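Local coordinates for protein prephenate dehydrogenase (Aquifex aeolicus, PDB 2G5C) that probably catalyses the NAD+-dependent oxidative decarboxylation of prephenate to 3-(4-hydroxyphenyl)pyruvate, a step in the biosynthesis of tyrosine, at residues A[1-6]-A[28-33]; A[7-12]-A[126-131]; A[63-68]-A[91-96]. All blocks are in the same frame, centred on the assembly; numbering follows the deposited sequence.

Interaction 1 (A[1-6]-A[28-33]); sequences MQNVLI and KIYGYD. With NAD (nicotinamide-adenine-dinucleotide), chain E.
I6 lays its CG1 against CG2 of I29, 4.0 Å away, the two branched side chains side by side and pointing the same way. V4 sits on this same sheet face and presents its CB to I29 CG1 at 4.4 Å. G31, the partner of I6, adds no bulk, and its CA makes a CA-H...O contact with I6 O. F16 of helix 11-22 touches the I6 side chain. On the face of N3, L5 and Y30 the bump is L5 CD1, set against the CB atoms of two tyrosines, 4.0 Å from Y30 CB and 4.3 Å from Y32 CB; CG of L5 is anti to the backbone N (chi1 175°). N3 runs alongside Y30 and brings OD1 to the ring edge, 3.6 Å from CE2, with amide and ring planes 34° apart; F61 stacks on that ring. Five backbone hydrogen bonds, among them Y30 N to V4 O at 2.6 Å, tie strands 3-6 and 28-32 in parallel register, their axes 28° apart. Just past the pairing, D33 grips the adenosine ribose of NAD: O2B donates to OD1 at 2.6 Å and O3B to OD2 at 2.7 Å. Each oxygen also takes a backbone amide, N35 N on OD1 and V9 N on OD2. An alanine here would probably leave both ribose hydroxyls and both amides without their acceptor. An acidic residue after the second strand of a Rossmann fold is the familiar reader of the ribose diol, and its negative charge would be expected to disfavour a phosphate on O2B, consistent with use of NAD.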
loop_
_atom_site.group_PDB
_atom_site.type_symbol
_atom_site.label_atom_id
_atom_site.label_comp_id
_atom_site.label_asym_id
_atom_site.label_seq_id
_atom_site.Cartn_x
_atom_site.Cartn_y
_atom_site.Cartn_z
HETATM N N MSE A 1 -15.086 25.709 -29.683
HETATM C CA MSE A 1 -14.361 25.885 -28.391
HETATM C C MSE A 1 -13.837 27.305 -28.205
HETATM O O MSE A 1 -13.105 27.820 -29.048
HETATM C CB MSE A 1 -13.190 24.901 -28.305
HETATM C CG MSE A 1 -12.190 25.226 -27.207
HETATM SE SE MSE A 1 -10.731 23.957 -27.087
HETATM C CE MSE A 1 -11.243 23.109 -25.422
ATOM N N GLN A 2 -14.218 27.922 -27.091
ATOM C CA GLN A 2 -13.792 29.276 -26.747
ATOM C C GLN A 2 -14.454 29.683 -25.435
ATOM O O GLN A 2 -13.940 30.523 -24.698
ATOM C CB GLN A 2 -14.159 30.263 -27.854
ATOM C CG GLN A 2 -12.986 31.128 -28.301
ATOM C CD GLN A 2 -11.792 30.299 -28.754
ATOM O OE1 GLN A 2 -11.133 29.640 -27.950
ATOM N NE2 GLN A 2 -11.516 30.324 -30.053
ATOM N N ASN A 3 -15.606 29.084 -25.160
ATOM C CA ASN A 3 -16.329 29.330 -23.917
ATOM C C ASN A 3 -16.293 28.024 -23.133
ATOM O O ASN A 3 -17.176 27.176 -23.273
ATOM C CB ASN A 3 -17.779 29.724 -24.191
ATOM C CG ASN A 3 -17.903 31.124 -24.750
ATOM O OD1 ASN A 3 -17.409 32.082 -24.156
ATOM N ND2 ASN A 3 -18.569 31.253 -25.894
ATOM N N VAL A 4 -15.255 27.861 -22.323
ATOM C CA VAL A 4 -15.091 26.652 -21.527
ATOM C C VAL A 4 -15.834 26.751 -20.202
ATOM O O VAL A 4 -15.692 27.733 -19.476
ATOM C CB VAL A 4 -13.599 26.381 -21.227
ATOM C CG1 VAL A 4 -13.460 25.168 -20.310
ATOM C CG2 VAL A 4 -12.838 26.169 -22.525
ATOM N N LEU A 5 -16.622 25.727 -19.892
ATOM C CA LEU A 5 -17.367 25.698 -18.642
ATOM C C LEU A 5 -16.889 24.566 -17.744
ATOM O O LEU A 5 -16.960 23.394 -18.115
ATOM C CB LEU A 5 -18.863 25.515 -18.896
ATOM C CG LEU A 5 -19.674 25.360 -17.602
ATOM C CD1 LEU A 5 -19.623 26.657 -16.809
ATOM C CD2 LEU A 5 -21.112 24.984 -17.925
ATOM N N ILE A 6 -16.405 24.926 -16.564
ATOM C CA ILE A 6 -15.949 23.940 -15.597
ATOM C C ILE A 6 -17.114 23.694 -14.643
ATOM O O ILE A 6 -17.518 24.600 -13.916
ATOM C CB ILE A 6 -14.758 24.464 -14.761
ATOM C CG1 ILE A 6 -13.557 24.763 -15.665
ATOM C CG2 ILE A 6 -14.411 23.451 -13.668
ATOM C CD1 ILE A 6 -12.979 23.559 -16.380
ATOM N N LYS A 28 -12.297 32.070 -22.897
ATOM C CA LYS A 28 -12.922 32.276 -21.594
ATOM C C LYS A 28 -13.156 30.970 -20.851
ATOM O O LYS A 28 -13.541 29.962 -21.446
ATOM C CB LYS A 28 -14.256 33.013 -21.751
ATOM C CG LYS A 28 -14.123 34.524 -21.890
ATOM C CD LYS A 28 -13.713 35.151 -20.565
ATOM C CE LYS A 28 -13.371 36.624 -20.718
ATOM N NZ LYS A 28 -12.197 36.823 -21.616
ATOM N N ILE A 29 -12.912 30.995 -19.545
ATOM C CA ILE A 29 -13.108 29.824 -18.704
ATOM C C ILE A 29 -14.107 30.195 -17.622
ATOM O O ILE A 29 -13.853 31.064 -16.794
ATOM C CB ILE A 29 -11.792 29.367 -18.055
ATOM C CG1 ILE A 29 -10.793 28.974 -19.147
ATOM C CG2 ILE A 29 -12.049 28.184 -17.144
ATOM C CD1 ILE A 29 -9.427 28.581 -18.632
ATOM N N TYR A 30 -15.252 29.528 -17.646
ATOM C CA TYR A 30 -16.317 29.790 -16.694
ATOM C C TYR A 30 -16.478 28.627 -15.733
ATOM O O TYR A 30 -15.960 27.532 -15.972
ATOM C CB TYR A 30 -17.631 30.014 -17.447
ATOM C CG TYR A 30 -17.619 31.212 -18.360
ATOM C CD1 TYR A 30 -17.659 32.504 -17.842
ATOM C CD2 TYR A 30 -17.561 31.058 -19.745
ATOM C CE1 TYR A 30 -17.645 33.616 -18.679
ATOM C CE2 TYR A 30 -17.545 32.162 -20.593
ATOM C CZ TYR A 30 -17.588 33.439 -20.053
ATOM O OH TYR A 30 -17.576 34.542 -20.885
ATOM N N GLY A 31 -17.209 28.865 -14.652
ATOM C CA GLY A 31 -17.421 27.817 -13.679
ATOM C C GLY A 31 -18.813 27.797 -13.088
ATOM O O GLY A 31 -19.476 28.828 -12.976
ATOM N N TYR A 32 -19.260 26.596 -12.735
ATOM C CA TYR A 32 -20.557 26.384 -12.109
ATOM C C TYR A 32 -20.306 25.458 -10.935
ATOM O O TYR A 32 -19.716 24.387 -11.090
ATOM C CB TYR A 32 -21.554 25.721 -13.063
ATOM C CG TYR A 32 -22.764 25.168 -12.338
ATOM C CD1 TYR A 32 -23.603 26.006 -11.602
ATOM C CD2 TYR A 32 -23.034 23.801 -12.331
ATOM C CE1 TYR A 32 -24.676 25.493 -10.871
ATOM C CE2 TYR A 32 -24.104 23.276 -11.602
ATOM C CZ TYR A 32 -24.917 24.127 -10.875
ATOM O OH TYR A 32 -25.953 23.611 -10.129
ATOM N N ASP A 33 -20.755 25.875 -9.760
ATOM C CA ASP A 33 -20.566 25.095 -8.551
ATOM C C ASP A 33 -21.666 25.483 -7.573
ATOM O O ASP A 33 -22.115 26.629 -7.568
ATOM C CB ASP A 33 -19.194 25.415 -7.953
ATOM C CG ASP A 33 -18.708 24.346 -7.000
ATOM O OD1 ASP A 33 -19.337 24.149 -5.939
ATOM O OD2 ASP A 33 -17.687 23.698 -7.322
HETATM P PA NAD E . -13.576 18.235 -5.031
HETATM O O1A NAD E . -12.268 18.899 -4.925
HETATM O O2A NAD E . -14.278 17.927 -3.725
HETATM O O5B NAD E . -14.472 19.153 -5.974
HETATM C C5B NAD E . -15.792 18.787 -6.257
HETATM C C4B NAD E . -16.602 20.040 -6.535
HETATM O O4B NAD E . -17.907 19.581 -6.766
HETATM C C3B NAD E . -16.698 20.987 -5.317
HETATM O O3B NAD E . -16.178 22.280 -5.596
HETATM C C2B NAD E . -18.191 20.961 -4.978
HETATM O O2B NAD E . -18.719 22.139 -4.405
HETATM C C1B NAD E . -18.749 20.609 -6.337
HETATM N N9A NAD E . -20.129 20.105 -6.441
HETATM C C8A NAD E . -20.789 19.193 -5.651
HETATM N N7A NAD E . -22.036 19.035 -6.126
HETATM C C5A NAD E . -22.190 19.828 -7.210
HETATM C C6A NAD E . -23.243 20.082 -8.102
HETATM N N6A NAD E . -24.408 19.472 -7.969
HETATM N N1A NAD E . -23.062 20.989 -9.146
HETATM C C2A NAD E . -21.843 21.648 -9.311
HETATM N N3A NAD E . -20.795 21.405 -8.434
HETATM C C4A NAD E . -20.981 20.509 -7.409
HETATM O O3 NAD E . -13.473 16.838 -5.876
HETATM P PN NAD E . -12.362 16.481 -6.980
HETATM O O1N NAD E . -12.006 17.717 -7.702
HETATM O O2N NAD E . -11.247 15.776 -6.289
HETATM O O5D NAD E . -13.015 15.412 -7.998
HETATM C C5D NAD E . -14.113 15.751 -8.821
HETATM C C4D NAD E . -14.497 14.619 -9.801
HETATM O O4D NAD E . -13.329 14.087 -10.405
HETATM C C3D NAD E . -15.275 13.414 -9.256
HETATM O O3D NAD E . -16.398 13.175 -10.107
HETATM C C2D NAD E . -14.305 12.243 -9.277
HETATM O O2D NAD E . -14.940 10.998 -9.553
HETATM C C1D NAD E . -13.288 12.676 -10.331
HETATM N N1N NAD E . -11.868 12.263 -10.108
HETATM C C2N NAD E . -11.274 12.571 -8.886
HETATM C C3N NAD E . -9.946 12.198 -8.642
HETATM C C7N NAD E . -9.322 12.540 -7.321
HETATM O O7N NAD E . -8.024 12.162 -7.115
HETATM N N7N NAD E . -9.958 13.182 -6.357
HETATM C C4N NAD E . -9.227 11.508 -9.657
HETATM C C5N NAD E . -9.840 11.200 -10.893
HETATM C C6N NAD E . -11.173 11.587 -11.106
#

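Interaction 2 (A[7-12]-A[126-131]); sequences VGVGFM and SGVEYS. With NAD (nicotinamide-adenine-dinucleotide), chain E.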
loop_
_atom_site.group_PDB
_atom_site.type_symbol
_atom_site.label_atom_id
_atom_site.label_comp_id
_atom_site.label_asym_id
_atom_site.label_seq_id
_atom_site.Cartn_x
_atom_site.Cartn_y
_atom_site.Cartn_z
ATOM N N VAL A 7 -17.673 22.488 -14.665
ATOM C CA VAL A 7 -18.770 22.152 -13.759
ATOM C C VAL A 7 -18.150 21.431 -12.571
ATOM O O VAL A 7 -17.636 20.318 -12.705
ATOM C CB VAL A 7 -19.817 21.237 -14.428
ATOM C CG1 VAL A 7 -20.755 20.668 -13.374
ATOM C CG2 VAL A 7 -20.622 22.036 -15.462
ATOM N N GLY A 8 -18.204 22.072 -11.407
ATOM C CA GLY A 8 -17.597 21.506 -10.218
ATOM C C GLY A 8 -16.185 22.066 -10.175
ATOM O O GLY A 8 -15.248 21.469 -10.713
ATOM N N VAL A 9 -16.032 23.227 -9.549
ATOM C CA VAL A 9 -14.729 23.875 -9.466
ATOM C C VAL A 9 -13.976 23.449 -8.208
ATOM O O VAL A 9 -13.914 24.187 -7.225
ATOM C CB VAL A 9 -14.869 25.422 -9.475
ATOM C CG1 VAL A 9 -13.504 26.067 -9.653
ATOM C CG2 VAL A 9 -15.810 25.857 -10.588
ATOM N N GLY A 10 -13.412 22.247 -8.252
ATOM C CA GLY A 10 -12.662 21.739 -7.123
ATOM C C GLY A 10 -11.233 21.456 -7.535
ATOM O O GLY A 10 -10.673 22.153 -8.385
ATOM N N PHE A 11 -10.639 20.430 -6.934
ATOM C CA PHE A 11 -9.270 20.058 -7.249
ATOM C C PHE A 11 -9.106 19.700 -8.727
ATOM O O PHE A 11 -8.221 20.217 -9.406
ATOM C CB PHE A 11 -8.838 18.868 -6.380
ATOM C CG PHE A 11 -7.513 18.291 -6.770
ATOM C CD1 PHE A 11 -6.348 19.035 -6.632
ATOM C CD2 PHE A 11 -7.429 17.007 -7.297
ATOM C CE1 PHE A 11 -5.116 18.509 -7.015
ATOM C CE2 PHE A 11 -6.204 16.472 -7.683
ATOM C CZ PHE A 11 -5.044 17.226 -7.540
HETATM N N MSE A 12 -9.960 18.812 -9.220
HETATM C CA MSE A 12 -9.886 18.385 -10.611
HETATM C C MSE A 12 -10.374 19.467 -11.574
HETATM O O MSE A 12 -9.691 19.792 -12.548
HETATM C CB MSE A 12 -10.689 17.094 -10.807
HETATM C CG MSE A 12 -10.222 15.930 -9.930
HETATM SE SE MSE A 12 -8.418 15.316 -10.304
HETATM C CE MSE A 12 -8.761 14.432 -11.991
ATOM N N SER A 126 -8.485 17.408 -2.078
ATOM C CA SER A 126 -9.807 17.993 -2.254
ATOM C C SER A 126 -9.786 19.504 -2.056
ATOM O O SER A 126 -9.210 20.007 -1.090
ATOM C CB SER A 126 -10.796 17.360 -1.274
ATOM O OG SER A 126 -12.110 17.836 -1.500
ATOM N N GLY A 127 -10.423 20.223 -2.976
ATOM C CA GLY A 127 -10.464 21.671 -2.888
ATOM C C GLY A 127 -9.735 22.325 -4.046
ATOM O O GLY A 127 -8.616 21.939 -4.385
ATOM N N VAL A 128 -10.372 23.320 -4.654
ATOM C CA VAL A 128 -9.787 24.031 -5.784
ATOM C C VAL A 128 -8.480 24.703 -5.374
ATOM O O VAL A 128 -7.665 25.073 -6.219
ATOM C CB VAL A 128 -10.767 25.099 -6.330
ATOM C CG1 VAL A 128 -11.110 26.094 -5.237
ATOM C CG2 VAL A 128 -10.161 25.806 -7.530
ATOM N N GLU A 129 -8.286 24.845 -4.067
ATOM C CA GLU A 129 -7.089 25.471 -3.519
ATOM C C GLU A 129 -5.850 24.608 -3.740
ATOM O O GLU A 129 -4.723 25.092 -3.647
ATOM C CB GLU A 129 -7.277 25.714 -2.020
ATOM C CG GLU A 129 -6.265 26.666 -1.410
ATOM C CD GLU A 129 -6.486 26.870 0.074
ATOM O OE1 GLU A 129 -6.125 25.967 0.860
ATOM O OE2 GLU A 129 -7.029 27.931 0.455
ATOM N N TYR A 130 -6.067 23.329 -4.033
ATOM C CA TYR A 130 -4.977 22.386 -4.254
ATOM C C TYR A 130 -4.756 22.038 -5.725
ATOM O O TYR A 130 -3.844 21.278 -6.051
ATOM C CB TYR A 130 -5.241 21.097 -3.473
ATOM C CG TYR A 130 -5.178 21.249 -1.970
ATOM C CD1 TYR A 130 -3.979 21.565 -1.330
ATOM C CD2 TYR A 130 -6.315 21.057 -1.183
ATOM C CE1 TYR A 130 -3.910 21.683 0.058
ATOM C CE2 TYR A 130 -6.258 21.173 0.205
ATOM C CZ TYR A 130 -5.053 21.485 0.818
ATOM O OH TYR A 130 -4.989 21.588 2.190
ATOM N N SER A 131 -5.585 22.588 -6.607
ATOM C CA SER A 131 -5.462 22.314 -8.036
ATOM C C SER A 131 -4.090 22.714 -8.566
ATOM O O SER A 131 -3.479 23.662 -8.076
ATOM C CB SER A 131 -6.557 23.051 -8.817
ATOM O OG SER A 131 -6.497 24.449 -8.603
HETATM P PA NAD E . -13.576 18.235 -5.031
HETATM O O1A NAD E . -12.268 18.899 -4.925
HETATM O O2A NAD E . -14.278 17.927 -3.725
HETATM O O5B NAD E . -14.472 19.153 -5.974
HETATM C C5B NAD E . -15.792 18.787 -6.257
HETATM C C4B NAD E . -16.602 20.040 -6.535
HETATM O O4B NAD E . -17.907 19.581 -6.766
HETATM C C3B NAD E . -16.698 20.987 -5.317
HETATM O O3B NAD E . -16.178 22.280 -5.596
HETATM C C2B NAD E . -18.191 20.961 -4.978
HETATM O O2B NAD E . -18.719 22.139 -4.405
HETATM C C1B NAD E . -18.749 20.609 -6.337
HETATM N N9A NAD E . -20.129 20.105 -6.441
HETATM C C8A NAD E . -20.789 19.193 -5.651
HETATM N N7A NAD E . -22.036 19.035 -6.126
HETATM C C5A NAD E . -22.190 19.828 -7.210
HETATM C C6A NAD E . -23.243 20.082 -8.102
HETATM N N6A NAD E . -24.408 19.472 -7.969
HETATM N N1A NAD E . -23.062 20.989 -9.146
HETATM C C2A NAD E . -21.843 21.648 -9.311
HETATM N N3A NAD E . -20.795 21.405 -8.434
HETATM C C4A NAD E . -20.981 20.509 -7.409
HETATM O O3 NAD E . -13.473 16.838 -5.876
HETATM P PN NAD E . -12.362 16.481 -6.980
HETATM O O1N NAD E . -12.006 17.717 -7.702
HETATM O O2N NAD E . -11.247 15.776 -6.289
HETATM O O5D NAD E . -13.015 15.412 -7.998
HETATM C C5D NAD E . -14.113 15.751 -8.821
HETATM C C4D NAD E . -14.497 14.619 -9.801
HETATM O O4D NAD E . -13.329 14.087 -10.405
HETATM C C3D NAD E . -15.275 13.414 -9.256
HETATM O O3D NAD E . -16.398 13.175 -10.107
HETATM C C2D NAD E . -14.305 12.243 -9.277
HETATM O O2D NAD E . -14.940 10.998 -9.553
HETATM C C1D NAD E . -13.288 12.676 -10.331
HETATM N N1N NAD E . -11.868 12.263 -10.108
HETATM C C2N NAD E . -11.274 12.571 -8.886
HETATM C C3N NAD E . -9.946 12.198 -8.642
HETATM C C7N NAD E . -9.322 12.540 -7.321
HETATM O O7N NAD E . -8.024 12.162 -7.115
HETATM N N7N NAD E . -9.958 13.182 -6.357
HETATM C C4N NAD E . -9.227 11.508 -9.657
HETATM C C5N NAD E . -9.840 11.200 -10.893
HETATM C C6N NAD E . -11.173 11.587 -11.106
#
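V9, G10 and F11, where the glycine-rich turn runs into helix 11-22, pack on the loop G127-S131 without one direct hydrogen bond between the two segments; the cofactor's pyrophosphate supplies the polar link. NAD O1A accepts from F11 N and from G127 N, both at 3.0 Å, so a single phosphate oxygen bridges turn and loop. M12 N donates to O1N of the other phosphate at 2.8 Å, nearly straight at 175°, while S126 OG adds a weak bond to O2A. G10 holds the N-cap position, its CA only 3.4 Å from NAD O5B, and a CB there would collide with that oxygen. The N-terminal end of helix 11-22 is likely to offset part of the phosphate charge. Around this polar centre carbon atoms pack on backbone oxygens and on each other. V128 CB lies 3.4 Å from V9 O, and its CG2 is 4.0 Å from V9 CG1, the two valines side by side. CG of F11 is anti to the backbone N (chi1 172°), and the ring meets the loop at its rim, CE1 3.2 Å from Y130 O. S131 rests its CB on F11 O, while its OG donates to V128 O within the loop. G8 and G10 are consistent with the first two glycines of a GxGxxG motif, as the backbone amides on the pyrophosphate also suggest. V7, ending strand 3-7, leans on V66 and L68 of strand 65-68, G8 pairs with the backbone of Y32 ending strand 28-32, and residues 126-131 lie between strands 114-120 and 140-143.

Interaction 3 (A[63-68]-A[91-96]); sequences PDFVML and TVTDQG. With NAD (nicotinamide-adenine-dinucleotide), chain E.
The F65 ring meets its neighbours across the contact obliquely, with CD1 4.2 Å from T91 CB and CZ 4.3 Å from T93 CG2; F16 and M1 touch the same side chain from outside the pair. The flat amide of Q95 is held at both ends, NE2 by Y136 OH and OE1 by S69 OG. Its CG, anti to the carbonyl carbon (chi1 -72°), lies 3.5 Å from SE of the selenomethionine M67, the two side chains crossing at about a right angle. Chi3 (74°) bends the end of M67 and sets CE 3.7 Å from T93 CG2. The opposite sheet face is apolar near V66, whose CB lies 4.0 Å from V92 CG2, and continues to L68 CB, 3.7 Å from D94 CB. The D94 carboxylate leads away to K99, its salt-bridge partner, and to G117 N. Four firm backbone bonds and a weak one, Q95 N to L68 O, make the parallel ladder. At its start T91 N approaches D64 O from 49° above the carbonyl plane, and a water donating to that oxygen lies 2.6 Å from T91 OG1. Past strand 91-94, Q95 O stands 3.2 Å from NAD C6N. Helix 72-85 connects the two strands as a beta-alpha-beta unit, strand 3-7 flanks 65-68, strand 114-120 flanks 91-94, and W161, V157 and L156 of helix 151-163 lie over the M67, T93 and T91 face.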
loop_
_atom_site.group_PDB
_atom_site.type_symbol
_atom_site.label_atom_id
_atom_site.label_comp_id
_atom_site.label_asym_id
_atom_site.label_seq_id
_atom_site.Cartn_x
_atom_site.Cartn_y
_atom_site.Cartn_z
ATOM N N PRO A 63 -21.598 28.265 -23.051
ATOM C CA PRO A 63 -20.444 27.373 -23.200
ATOM C C PRO A 63 -20.575 26.378 -24.344
ATOM O O PRO A 63 -21.655 25.843 -24.593
ATOM C CB PRO A 63 -20.368 26.689 -21.841
ATOM C CG PRO A 63 -21.810 26.592 -21.446
ATOM C CD PRO A 63 -22.363 27.945 -21.830
ATOM N N ASP A 64 -19.470 26.142 -25.046
ATOM C CA ASP A 64 -19.470 25.187 -26.147
ATOM C C ASP A 64 -18.588 23.982 -25.821
ATOM O O ASP A 64 -18.509 23.024 -26.591
ATOM C CB ASP A 64 -19.013 25.862 -27.443
ATOM C CG ASP A 64 -17.763 26.695 -27.268
ATOM O OD1 ASP A 64 -17.396 27.403 -28.231
ATOM O OD2 ASP A 64 -17.149 26.648 -26.181
ATOM N N PHE A 65 -17.934 24.039 -24.664
ATOM C CA PHE A 65 -17.069 22.957 -24.202
ATOM C C PHE A 65 -17.283 22.833 -22.694
ATOM O O PHE A 65 -16.959 23.744 -21.944
ATOM C CB PHE A 65 -15.603 23.285 -24.495
ATOM C CG PHE A 65 -14.678 22.117 -24.321
ATOM C CD1 PHE A 65 -14.523 21.181 -25.338
ATOM C CD2 PHE A 65 -13.987 21.933 -23.127
ATOM C CE1 PHE A 65 -13.692 20.074 -25.168
ATOM C CE2 PHE A 65 -13.155 20.828 -22.946
ATOM C CZ PHE A 65 -13.007 19.897 -23.967
ATOM N N VAL A 66 -17.833 21.709 -22.254
ATOM C CA VAL A 66 -18.107 21.509 -20.839
ATOM C C VAL A 66 -17.357 20.323 -20.230
ATOM O O VAL A 66 -17.339 19.231 -20.792
ATOM C CB VAL A 66 -19.623 21.320 -20.613
ATOM C CG1 VAL A 66 -19.926 21.196 -19.129
ATOM C CG2 VAL A 66 -20.382 22.501 -21.217
HETATM N N MSE A 67 -16.741 20.553 -19.072
HETATM C CA MSE A 67 -15.997 19.505 -18.374
HETATM C C MSE A 67 -16.633 19.216 -17.021
HETATM O O MSE A 67 -16.453 19.971 -16.067
HETATM C CB MSE A 67 -14.538 19.926 -18.169
HETATM C CG MSE A 67 -13.692 18.915 -17.374
HETATM SE SE MSE A 67 -13.390 17.255 -18.324
HETATM C CE MSE A 67 -12.102 17.905 -19.605
ATOM N N LEU A 68 -17.388 18.123 -16.950
ATOM C CA LEU A 68 -18.041 17.723 -15.714
ATOM C C LEU A 68 -16.956 17.279 -14.733
ATOM O O LEU A 68 -16.269 16.271 -14.948
ATOM C CB LEU A 68 -19.032 16.591 -15.991
ATOM C CG LEU A 68 -20.143 16.964 -16.983
ATOM C CD1 LEU A 68 -21.023 15.757 -17.238
ATOM C CD2 LEU A 68 -20.970 18.115 -16.431
ATOM N N THR A 91 -19.978 20.683 -26.760
ATOM C CA THR A 91 -19.323 19.407 -26.477
ATOM C C THR A 91 -19.251 19.242 -24.966
ATOM O O THR A 91 -18.829 20.158 -24.259
ATOM C CB THR A 91 -17.886 19.363 -27.031
ATOM O OG1 THR A 91 -17.926 19.364 -28.462
ATOM C CG2 THR A 91 -17.165 18.105 -26.547
ATOM N N VAL A 92 -19.672 18.082 -24.473
ATOM C CA VAL A 92 -19.657 17.811 -23.039
ATOM C C VAL A 92 -18.871 16.543 -22.731
ATOM O O VAL A 92 -19.171 15.477 -23.268
ATOM C CB VAL A 92 -21.083 17.637 -22.476
ATOM C CG1 VAL A 92 -21.015 17.340 -20.976
ATOM C CG2 VAL A 92 -21.908 18.890 -22.735
ATOM N N THR A 93 -17.872 16.665 -21.859
ATOM C CA THR A 93 -17.049 15.519 -21.480
ATOM C C THR A 93 -16.866 15.551 -19.959
ATOM O O THR A 93 -17.225 16.536 -19.319
ATOM C CB THR A 93 -15.683 15.558 -22.235
ATOM O OG1 THR A 93 -14.984 14.320 -22.049
ATOM C CG2 THR A 93 -14.829 16.717 -21.750
ATOM N N ASP A 94 -16.330 14.486 -19.369
ATOM C CA ASP A 94 -16.171 14.462 -17.915
ATOM C C ASP A 94 -14.813 13.978 -17.400
ATOM O O ASP A 94 -13.889 13.695 -18.168
ATOM C CB ASP A 94 -17.285 13.608 -17.289
ATOM C CG ASP A 94 -17.086 12.103 -17.529
ATOM O OD1 ASP A 94 -16.887 11.694 -18.699
ATOM O OD2 ASP A 94 -17.139 11.329 -16.545
ATOM N N GLN A 95 -14.714 13.900 -16.076
ATOM C CA GLN A 95 -13.508 13.449 -15.388
ATOM C C GLN A 95 -13.862 12.341 -14.404
ATOM O O GLN A 95 -12.992 11.836 -13.694
ATOM C CB GLN A 95 -12.872 14.610 -14.614
ATOM C CG GLN A 95 -12.203 15.649 -15.486
ATOM C CD GLN A 95 -11.330 16.601 -14.689
ATOM O OE1 GLN A 95 -11.794 17.628 -14.192
ATOM N NE2 GLN A 95 -10.056 16.254 -14.555
ATOM N N GLY A 96 -15.139 11.974 -14.359
ATOM C CA GLY A 96 -15.596 10.937 -13.446
ATOM C C GLY A 96 -14.683 9.724 -13.375
ATOM O O GLY A 96 -14.098 9.329 -14.383
HETATM P PA NAD E . -13.576 18.235 -5.031
HETATM O O1A NAD E . -12.268 18.899 -4.925
HETATM O O2A NAD E . -14.278 17.927 -3.725
HETATM O O5B NAD E . -14.472 19.153 -5.974
HETATM C C5B NAD E . -15.792 18.787 -6.257
HETATM C C4B NAD E . -16.602 20.040 -6.535
HETATM O O4B NAD E . -17.907 19.581 -6.766
HETATM C C3B NAD E . -16.698 20.987 -5.317
HETATM O O3B NAD E . -16.178 22.280 -5.596
HETATM C C2B NAD E . -18.191 20.961 -4.978
HETATM O O2B NAD E . -18.719 22.139 -4.405
HETATM C C1B NAD E . -18.749 20.609 -6.337
HETATM N N9A NAD E . -20.129 20.105 -6.441
HETATM C C8A NAD E . -20.789 19.193 -5.651
HETATM N N7A NAD E . -22.036 19.035 -6.126
HETATM C C5A NAD E . -22.190 19.828 -7.210
HETATM C C6A NAD E . -23.243 20.082 -8.102
HETATM N N6A NAD E . -24.408 19.472 -7.969
HETATM N N1A NAD E . -23.062 20.989 -9.146
HETATM C C2A NAD E . -21.843 21.648 -9.311
HETATM N N3A NAD E . -20.795 21.405 -8.434
HETATM C C4A NAD E . -20.981 20.509 -7.409
HETATM O O3 NAD E . -13.473 16.838 -5.876
HETATM P PN NAD E . -12.362 16.481 -6.980
HETATM O O1N NAD E . -12.006 17.717 -7.702
HETATM O O2N NAD E . -11.247 15.776 -6.289
HETATM O O5D NAD E . -13.015 15.412 -7.998
HETATM C C5D NAD E . -14.113 15.751 -8.821
HETATM C C4D NAD E . -14.497 14.619 -9.801
HETATM O O4D NAD E . -13.329 14.087 -10.405
HETATM C C3D NAD E . -15.275 13.414 -9.256
HETATM O O3D NAD E . -16.398 13.175 -10.107
HETATM C C2D NAD E . -14.305 12.243 -9.277
HETATM O O2D NAD E . -14.940 10.998 -9.553
HETATM C C1D NAD E . -13.288 12.676 -10.331
HETATM N N1N NAD E . -11.868 12.263 -10.108
HETATM C C2N NAD E . -11.274 12.571 -8.886
HETATM C C3N NAD E . -9.946 12.198 -8.642
HETATM C C7N NAD E . -9.322 12.540 -7.321
HETATM O O7N NAD E . -8.024 12.162 -7.115
HETATM N N7N NAD E . -9.958 13.182 -6.357
HETATM C C4N NAD E . -9.227 11.508 -9.657
HETATM C C5N NAD E . -9.840 11.200 -10.893
HETATM C C6N NAD E . -11.173 11.587 -11.106
HETATM O O HOH W 1 -17.641 21.855 -29.220
#

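How the interactions relate
All three contacts belong to the Rossmann-type nucleotide-binding domain and touch one NAD. Interactions 1 and 3 lie in the same sheet, centres about 9 Å apart, and join through neighbouring strands 3-7 and 65-68: L5 N bonds F65 O, and M67 N bonds L5 O. Interaction 2 lies beyond the strand ends; its centre is about 14 Å from that of interaction 1 and about 15 Å from that of interaction 3. Along the chain, interaction 1 closes before interaction 3 opens, interaction 3 is nested within interaction 2, and interactions 1 and 2 alternate. The ends of strands 28-32, 3-7 and 91-94 thus face the adenosine ribose, pyrophosphate and nicotinamide ring in turn, with the 126-131 loop closing on the pyrophosphate.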